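Local coordinates for putative snRNP Sm-like protein (Pyrococcus abyssi, PDB 1H64), which assembles into a heptameric ring of the Sm type and probably binds RNA, as its relatives in the snRNP Sm family do, at residues C[10-14]-C[15-19]. Sequence-based numbering, arbitrary orientation.
Sequences HRSLD and KDVLV
Lys15 N donates a hydrogen bond of 3.0 Å to Ser12 O, closing a type II beta turn over Ser12, Leu13, Asp14 and Lys15 that carries the chain of this Sm fold from its N-terminal helix, 5-11, into the first strand of the sheet, 16-21. Asp14 holds the third position of the turn with a positive phi of 64°. Its CB points away from the segment 15-19 but still lies 3.6 Å from Lys15 N. The Lys15 side chain folds back across the turn: CB lies 3.3 Å from Ser12 O, and CG passes 3.6 Å from Leu13 O. A bend at chi3 (-73°) then turns the end of the chain toward the carbonyl of Arg11, where the modelled approach is too tight for the exact place of the ammonium end to be trusted. On the buried side, Ser12 OG is hydrogen-bonded to Val8 O, one turn back in the helix, so its polar end is satisfied within the chain. Around it the packing is largely apolar, with Leu31 and Pro72 against Ser12 and Leu42 against Val17, joining the turn to the strands of the small barrel. The CB of Leu13 points away from 15-19, and its side chain packs on Tyr34 and on Glu3 of a neighbouring subunit. Val17 directs its CB toward the turn, and its CG1, set beside the backbone N and anti to the carbonyl carbon (chi1 -63°), meets Ser12 CB at 4.0 Å.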
loop_
_atom_site.group_PDB
_atom_site.type_symbol
_atom_site.label_atom_id
_atom_site.label_comp_id
_atom_site.label_asym_id
_atom_site.label_seq_id
_atom_site.Cartn_x
_atom_site.Cartn_y
_atom_site.Cartn_z
ATOM N N HIS C 10 -2.757 20.135 -16.544
ATOM C CA HIS C 10 -3.412 20.457 -17.813
ATOM C C HIS C 10 -2.712 21.591 -18.554
ATOM O O HIS C 10 -2.604 21.562 -19.783
ATOM C CB HIS C 10 -4.879 20.868 -17.600
ATOM C CG HIS C 10 -5.598 21.155 -18.879
ATOM N ND1 HIS C 10 -5.994 20.157 -19.746
ATOM C CD2 HIS C 10 -5.909 22.324 -19.487
ATOM C CE1 HIS C 10 -6.514 20.700 -20.830
ATOM N NE2 HIS C 10 -6.473 22.013 -20.700
ATOM N N ARG C 11 -2.269 22.592 -17.809
ATOM C CA ARG C 11 -1.575 23.746 -18.383
ATOM C C ARG C 11 -0.186 23.378 -18.919
ATOM O O ARG C 11 0.412 24.138 -19.685
ATOM C CB ARG C 11 -1.373 24.831 -17.326
ATOM C CG ARG C 11 -2.618 25.319 -16.620
ATOM C CD ARG C 11 -2.233 26.357 -15.567
ATOM N NE ARG C 11 -3.377 26.849 -14.805
ATOM C CZ ARG C 11 -4.411 27.491 -15.335
ATOM N NH1 ARG C 11 -4.456 27.724 -16.641
ATOM N NH2 ARG C 11 -5.403 27.902 -14.562
ATOM N N SER C 12 0.331 22.227 -18.508
ATOM C CA SER C 12 1.663 21.810 -18.924
ATOM C C SER C 12 1.692 20.907 -20.150
ATOM O O SER C 12 2.748 20.380 -20.504
ATOM C CB SER C 12 2.383 21.105 -17.763
ATOM O OG SER C 12 2.468 21.933 -16.616
ATOM N N LEU C 13 0.550 20.702 -20.797
ATOM C CA LEU C 13 0.547 19.864 -21.988
ATOM C C LEU C 13 1.496 20.494 -23.003
ATOM O O LEU C 13 1.584 21.720 -23.097
ATOM C CB LEU C 13 -0.862 19.747 -22.578
ATOM C CG LEU C 13 -1.792 18.721 -21.910
ATOM C CD1 LEU C 13 -3.188 18.846 -22.508
ATOM C CD2 LEU C 13 -1.253 17.297 -22.104
ATOM N N ASP C 14 2.216 19.644 -23.732
ATOM C CA ASP C 14 3.183 20.064 -24.746
ATOM C C ASP C 14 4.369 20.837 -24.177
ATOM O O ASP C 14 5.103 21.494 -24.918
ATOM C CB ASP C 14 2.489 20.895 -25.826
ATOM C CG ASP C 14 1.337 20.153 -26.465
ATOM O OD1 ASP C 14 1.567 19.036 -26.986
ATOM O OD2 ASP C 14 0.200 20.678 -26.442
ATOM N N LYS C 15 4.562 20.755 -22.864
ATOM C CA LYS C 15 5.673 21.438 -22.212
ATOM C C LYS C 15 6.574 20.453 -21.460
ATOM O O LYS C 15 6.119 19.390 -21.042
ATOM C CB LYS C 15 5.144 22.504 -21.253
ATOM C CG LYS C 15 4.438 23.645 -21.969
ATOM C CD LYS C 15 4.236 24.869 -21.078
ATOM C CE LYS C 15 3.154 24.641 -20.037
ATOM N NZ LYS C 15 2.815 25.880 -19.274
ATOM N N ASP C 16 7.851 20.799 -21.310
ATOM C CA ASP C 16 8.796 19.941 -20.597
ATOM C C ASP C 16 8.428 19.909 -19.110
ATOM O O ASP C 16 8.106 20.941 -18.514
ATOM C CB ASP C 16 10.233 20.475 -20.756
ATOM C CG ASP C 16 11.287 19.559 -20.121
ATOM O OD1 ASP C 16 11.549 18.458 -20.659
ATOM O OD2 ASP C 16 11.862 19.940 -19.075
ATOM N N VAL C 17 8.458 18.718 -18.524
ATOM C CA VAL C 17 8.171 18.572 -17.100
ATOM C C VAL C 17 9.150 17.604 -16.467
ATOM O O VAL C 17 9.832 16.822 -17.154
ATOM C CB VAL C 17 6.753 18.010 -16.827
ATOM C CG1 VAL C 17 5.687 18.971 -17.353
ATOM C CG2 VAL C 17 6.608 16.643 -17.474
ATOM N N LEU C 18 9.201 17.661 -15.145
ATOM C CA LEU C 18 10.034 16.785 -14.335
ATOM C C LEU C 18 9.076 15.895 -13.514
ATOM O O LEU C 18 8.188 16.415 -12.833
ATOM C CB LEU C 18 10.879 17.633 -13.384
ATOM C CG LEU C 18 11.783 16.946 -12.355
ATOM C CD1 LEU C 18 12.750 16.006 -13.060
ATOM C CD2 LEU C 18 12.555 18.004 -11.568
ATOM N N VAL C 19 9.225 14.576 -13.606
ATOM C CA VAL C 19 8.379 13.671 -12.815
ATOM C C VAL C 19 9.306 13.009 -11.791
ATOM O O VAL C 19 10.165 12.196 -12.156
ATOM C CB VAL C 19 7.705 12.588 -13.702
ATOM C CG1 VAL C 19 6.856 11.643 -12.834
ATOM C CG2 VAL C 19 6.831 13.254 -14.786
#